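Local coordinates for protein ribosomal RNA small subunit methyltransferase D (Escherichia coli, PDB 2FPO) that methylates guanine 966 of 16S rRNA at N2 within the assembled 30S particle, using S-adenosyl-L-methionine as the methyl donor, at residues 51-56 / 75-80; 157-162 / 184-189. All blocks are in the same frame, centred on the assembly; numbering follows the deposited sequence.

Contact 1. Residues 51-56 / 75-80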
# COMPACT_ATOMS: atom_id res chain seq x y z
N PRO A 51 13.45 -1.28 -8.51
CA PRO A 51 14.49 -0.25 -8.51
C PRO A 51 14.24 1.00 -7.65
O PRO A 51 15.08 1.90 -7.68
CB PRO A 51 14.60 0.11 -10.00
CG PRO A 51 13.24 -0.11 -10.54
CD PRO A 51 12.65 -1.26 -9.75
N VAL A 52 13.13 1.08 -6.92
CA VAL A 52 12.82 2.24 -6.08
C VAL A 52 12.49 1.89 -4.62
O VAL A 52 12.33 2.78 -3.78
CB VAL A 52 11.68 3.12 -6.67
CG1 VAL A 52 12.13 3.73 -8.02
CG2 VAL A 52 10.41 2.32 -6.85
N ILE A 53 12.38 0.59 -4.33
CA ILE A 53 11.89 0.10 -3.05
C ILE A 53 12.93 0.31 -1.92
O ILE A 53 12.57 0.63 -0.81
CB ILE A 53 11.41 -1.41 -3.14
CG1 ILE A 53 10.74 -1.87 -1.83
CG2 ILE A 53 12.57 -2.33 -3.51
CD1 ILE A 53 9.43 -1.13 -1.53
N VAL A 54 14.23 0.17 -2.24
CA VAL A 54 15.28 0.35 -1.22
C VAL A 54 15.27 1.80 -0.76
O VAL A 54 15.33 2.72 -1.58
CB VAL A 54 16.69 -0.12 -1.69
CG1 VAL A 54 17.81 0.13 -0.58
CG2 VAL A 54 16.64 -1.60 -2.08
N ASP A 55 15.12 1.97 0.55
CA ASP A 55 15.08 3.26 1.22
C ASP A 55 13.86 4.10 0.90
O ASP A 55 13.87 5.28 1.19
CB ASP A 55 16.35 4.11 1.00
CG ASP A 55 17.59 3.54 1.68
OD1 ASP A 55 17.47 2.70 2.59
OD2 ASP A 55 18.71 3.95 1.31
N ALA A 56 12.82 3.50 0.31
CA ALA A 56 11.56 4.21 0.08
C ALA A 56 10.77 4.43 1.37
O ALA A 56 10.81 3.60 2.27
CB ALA A 56 10.67 3.45 -0.93
N ARG A 75 11.99 -5.80 1.76
CA ARG A 75 12.79 -5.43 0.62
C ARG A 75 13.48 -4.08 0.83
O ARG A 75 13.85 -3.38 -0.13
CB ARG A 75 11.90 -5.46 -0.62
CG ARG A 75 11.28 -6.83 -0.88
CD ARG A 75 10.29 -6.74 -2.04
NE ARG A 75 9.57 -7.99 -2.32
CZ ARG A 75 9.68 -8.72 -3.42
NH1 ARG A 75 10.52 -8.36 -4.39
NH2 ARG A 75 8.94 -9.82 -3.57
N TYR A 76 13.65 -3.75 2.12
CA TYR A 76 14.49 -2.66 2.59
C TYR A 76 13.93 -1.26 2.31
O TYR A 76 14.70 -0.30 2.17
CB TYR A 76 15.94 -2.81 2.08
CG TYR A 76 16.58 -4.14 2.45
CD1 TYR A 76 17.12 -4.34 3.72
CD2 TYR A 76 16.63 -5.19 1.53
CE1 TYR A 76 17.73 -5.56 4.06
CE2 TYR A 76 17.21 -6.42 1.86
CZ TYR A 76 17.76 -6.60 3.12
OH TYR A 76 18.33 -7.81 3.44
N ALA A 77 12.60 -1.14 2.26
CA ALA A 77 11.96 0.16 2.46
C ALA A 77 12.61 0.78 3.70
O ALA A 77 12.88 0.08 4.66
CB ALA A 77 10.44 -0.01 2.68
N ALA A 78 12.84 2.09 3.65
CA ALA A 78 13.33 2.86 4.80
C ALA A 78 12.28 2.91 5.91
O ALA A 78 12.61 2.77 7.11
CB ALA A 78 13.70 4.27 4.35
N GLY A 79 11.02 3.07 5.52
CA GLY A 79 9.94 3.09 6.51
C GLY A 79 8.56 2.87 5.89
O GLY A 79 8.39 3.04 4.67
N ALA A 80 7.61 2.48 6.73
CA ALA A 80 6.23 2.23 6.31
C ALA A 80 5.24 2.64 7.40
O ALA A 80 5.32 2.18 8.55
CB ALA A 80 6.00 0.79 5.94
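The phenol ring of Tyr76 and the guanidinium of Arg75 both lead away from 51-56, the first toward Gln20, the second into a salt bridge with Glu71, so the flat groups that meet here are peptide groups. Above the plane of the Tyr76 carbonyl sits the amide of Asp55: Asp55 N to Tyr76 O is 2.8 Å, almost straight at hydrogen (174°). This bond clamps a beta turn to a helix C-cap. Residues 53-56 form a type II turn between helix 39-53 and strand 57-60, while Tyr76, with positive phi, is the C-prime residue of a Schellman motif ending helix 67-74. That helix is the connection of a beta-alpha-beta crossover from strand 57-60 to strand 79-83 in the Rossmann-like methyltransferase fold.

The Tyr76 carbonyl oxygen also receives a CH contact, with Val54 CA 3.5 Å from Tyr76 O, and Ala77 CA answers with a CH contact to Ile53 O at 3.4 Å. Ile53 has CG1 anti to its backbone N (chi1 -173°), which lays this branch obliquely across Arg75, Ile53 CG1 to Arg75 CB being 4.0 Å. A branched hydrocarbon suits this buried place, where Phe46, Ala72 and Ile125 also surround it. Asp55 is at the turn position with positive phi, and its side chain starts away from 75-80 on the exposed side. The small Ala78 lets the chains close tightly: its methyl CB lies 3.3 Å from Asp55 O. Where the strands begin, one oxygen takes two weak bonds, Ala56 O lying 2.9 Å from Ala78 N and 3.3 Å from Gly79 N.

Contact 2. Residues 157-162 / 184-189; sequences YVESEV and VAYRLY
With CG anti to the backbone N in both Tyr157 (chi1 166°) and Glu159, and the Glu159 chain extended beyond CG, the phenol and the carboxylate reach the same place on one face of the sheet. There Tyr157 OH donates to the anti lone pair of Glu159 OE1 at 2.7 Å. Tyr186, whose CG instead stands beside its backbone N (chi1 -55°), lies alongside both and offers them its ring edge: Tyr157 OH is 3.3 Å from Tyr186 CD1, and the carboxylate is turned 67° from the ring. One face of this ring receives Val184 CG1, near the rim. Tyrosine suits position 157, since its ring packs on Val41 and Leu45 of helix 39-53 while its hydroxyl bonds Glu159. Glu159 OE2 also comes close to Asp129 OD1, and this nearness of like charges could raise the proton affinity of either acid.

The backbones beneath are strands 154-161 and 184-191, neighbours at the antiparallel end of the mixed sheet, whose order 3-2-1-4-5-7-6 is that of class I methyltransferases. Val158 pairs with Arg187, and Ser160 with Ala185, through two bonds each; Ala185 N to Ser160 O, at 2.7 Å, is the shortest.

On the face of Val158, Ser160 and Arg187, the arginine chain runs extended to a salt bridge between NE and Glu178. Ala185 CB lies against one guanidinium face, 3.2 Å from its plane and offset toward the rim; a methyl is small enough there. Two waters lie in that plane at its edge: water 2, its oxygen 2.8 Å from Arg187 NH1, donates to Glu161 O; water 3 joins Arg187 NH2 to Val162 O.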
# COMPACT_ATOMS: atom_id res chain seq x y z
N TYR A 157 0.04 2.59 -6.06
CA TYR A 157 -0.49 1.32 -6.53
C TYR A 157 -1.98 1.36 -6.26
O TYR A 157 -2.40 1.70 -5.15
CB TYR A 157 0.20 0.15 -5.80
CG TYR A 157 -0.49 -1.21 -5.95
CD1 TYR A 157 -0.41 -1.94 -7.14
CD2 TYR A 157 -1.19 -1.77 -4.89
CE1 TYR A 157 -1.04 -3.19 -7.27
CE2 TYR A 157 -1.82 -3.00 -5.00
CZ TYR A 157 -1.75 -3.71 -6.19
OH TYR A 157 -2.36 -4.94 -6.26
N VAL A 158 -2.76 1.03 -7.28
CA VAL A 158 -4.21 1.05 -7.21
C VAL A 158 -4.71 -0.28 -7.75
O VAL A 158 -4.34 -0.72 -8.83
CB VAL A 158 -4.85 2.25 -8.03
CG1 VAL A 158 -6.37 2.17 -8.00
CG2 VAL A 158 -4.39 3.57 -7.48
N GLU A 159 -5.51 -0.96 -6.93
CA GLU A 159 -6.15 -2.19 -7.30
C GLU A 159 -7.67 -1.95 -7.44
O GLU A 159 -8.31 -1.32 -6.58
CB GLU A 159 -5.84 -3.24 -6.23
CG GLU A 159 -6.41 -4.57 -6.50
CD GLU A 159 -5.92 -5.64 -5.52
OE1 GLU A 159 -4.70 -5.66 -5.19
OE2 GLU A 159 -6.77 -6.46 -5.11
N SER A 160 -8.24 -2.46 -8.54
CA SER A 160 -9.65 -2.22 -8.85
C SER A 160 -10.22 -3.24 -9.83
O SER A 160 -9.53 -3.68 -10.73
CB SER A 160 -9.80 -0.80 -9.43
OG SER A 160 -11.17 -0.43 -9.48
N GLU A 161 -11.49 -3.59 -9.65
CA GLU A 161 -12.18 -4.49 -10.58
C GLU A 161 -12.26 -3.85 -11.96
O GLU A 161 -12.62 -2.68 -12.08
CB GLU A 161 -13.58 -4.83 -10.07
CG GLU A 161 -13.61 -5.78 -8.88
CD GLU A 161 -12.93 -5.22 -7.64
OE1 GLU A 161 -13.22 -4.06 -7.24
OE2 GLU A 161 -12.08 -5.95 -7.06
N VAL A 162 -11.92 -4.63 -12.98
CA VAL A 162 -11.97 -4.19 -14.39
C VAL A 162 -13.28 -3.47 -14.73
O VAL A 162 -13.28 -2.37 -15.30
CB VAL A 162 -11.79 -5.37 -15.36
CG1 VAL A 162 -12.20 -4.99 -16.77
CG2 VAL A 162 -10.35 -5.83 -15.33
N VAL A 184 -9.71 -8.38 -12.27
CA VAL A 184 -9.02 -7.28 -11.52
C VAL A 184 -7.92 -6.56 -12.31
O VAL A 184 -7.10 -7.18 -12.98
CB VAL A 184 -8.43 -7.77 -10.16
CG1 VAL A 184 -8.00 -6.58 -9.30
CG2 VAL A 184 -9.44 -8.61 -9.39
N ALA A 185 -7.93 -5.23 -12.22
CA ALA A 185 -6.88 -4.42 -12.83
C ALA A 185 -5.93 -3.93 -11.75
O ALA A 185 -6.34 -3.30 -10.77
CB ALA A 185 -7.48 -3.26 -13.61
N TYR A 186 -4.66 -4.26 -11.93
CA TYR A 186 -3.60 -3.87 -10.99
C TYR A 186 -2.80 -2.77 -11.67
O TYR A 186 -2.25 -2.98 -12.74
CB TYR A 186 -2.71 -5.07 -10.68
CG TYR A 186 -3.49 -6.26 -10.18
CD1 TYR A 186 -3.75 -6.42 -8.81
CD2 TYR A 186 -3.96 -7.24 -11.06
CE1 TYR A 186 -4.46 -7.49 -8.35
CE2 TYR A 186 -4.67 -8.33 -10.59
CZ TYR A 186 -4.90 -8.45 -9.23
OH TYR A 186 -5.62 -9.50 -8.74
N ARG A 187 -2.77 -1.59 -11.07
CA ARG A 187 -2.16 -0.43 -11.73
C ARG A 187 -1.15 0.31 -10.83
O ARG A 187 -1.28 0.30 -9.61
CB ARG A 187 -3.24 0.55 -12.19
CG ARG A 187 -4.21 -0.04 -13.21
CD ARG A 187 -5.31 0.96 -13.56
NE ARG A 187 -6.16 0.40 -14.61
CZ ARG A 187 -7.42 0.04 -14.44
NH1 ARG A 187 -8.01 0.17 -13.27
NH2 ARG A 187 -8.10 -0.44 -15.46
N LEU A 188 -0.18 0.94 -11.46
CA LEU A 188 0.78 1.80 -10.78
C LEU A 188 0.81 3.13 -11.51
O LEU A 188 1.01 3.17 -12.72
CB LEU A 188 2.15 1.13 -10.75
CG LEU A 188 3.23 1.72 -9.83
CD1 LEU A 188 2.84 1.63 -8.35
CD2 LEU A 188 4.53 1.00 -10.11
N TYR A 189 0.51 4.20 -10.76
CA TYR A 189 0.50 5.55 -11.28
C TYR A 189 1.76 6.24 -10.83
O TYR A 189 2.25 5.99 -9.73
CB TYR A 189 -0.72 6.35 -10.81
CG TYR A 189 -2.00 5.88 -11.43
CD1 TYR A 189 -2.50 6.46 -12.59
CD2 TYR A 189 -2.72 4.82 -10.85
CE1 TYR A 189 -3.69 6.02 -13.16
CE2 TYR A 189 -3.90 4.37 -11.41
CZ TYR A 189 -4.37 4.95 -12.57
OH TYR A 189 -5.54 4.47 -13.10
O HOH W 1 -6.58 -0.52 -10.62
O HOH W 2 -10.65 -0.69 -13.06
O HOH W 3 -10.77 -1.42 -16.25

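How the contacts relate
Contact 1 precedes contact 2 along the chain, and both reach the same seven-stranded sheet; their centres are 21 Å apart and their nearest atoms about 7 Å. Strand 123-128 lies between them: Ile53 of contact 1 packs on Ile125, while in contact 2 the backbone of Tyr157 hydrogen-bonds to Val126 and Val128. Helix 39-53 also spans the gap, ending in contact 1 and resting Val41, Leu45 and Trp48 on contact 2. Contact 1 sits where strands 57-60 and 79-83 begin, opposite the strand ends that bind the cofactor in this superfamily. Contact 2 comes nearer the probable active site through Glu159, beside Asp129 of the Asp-Pro-Pro-Phe motif.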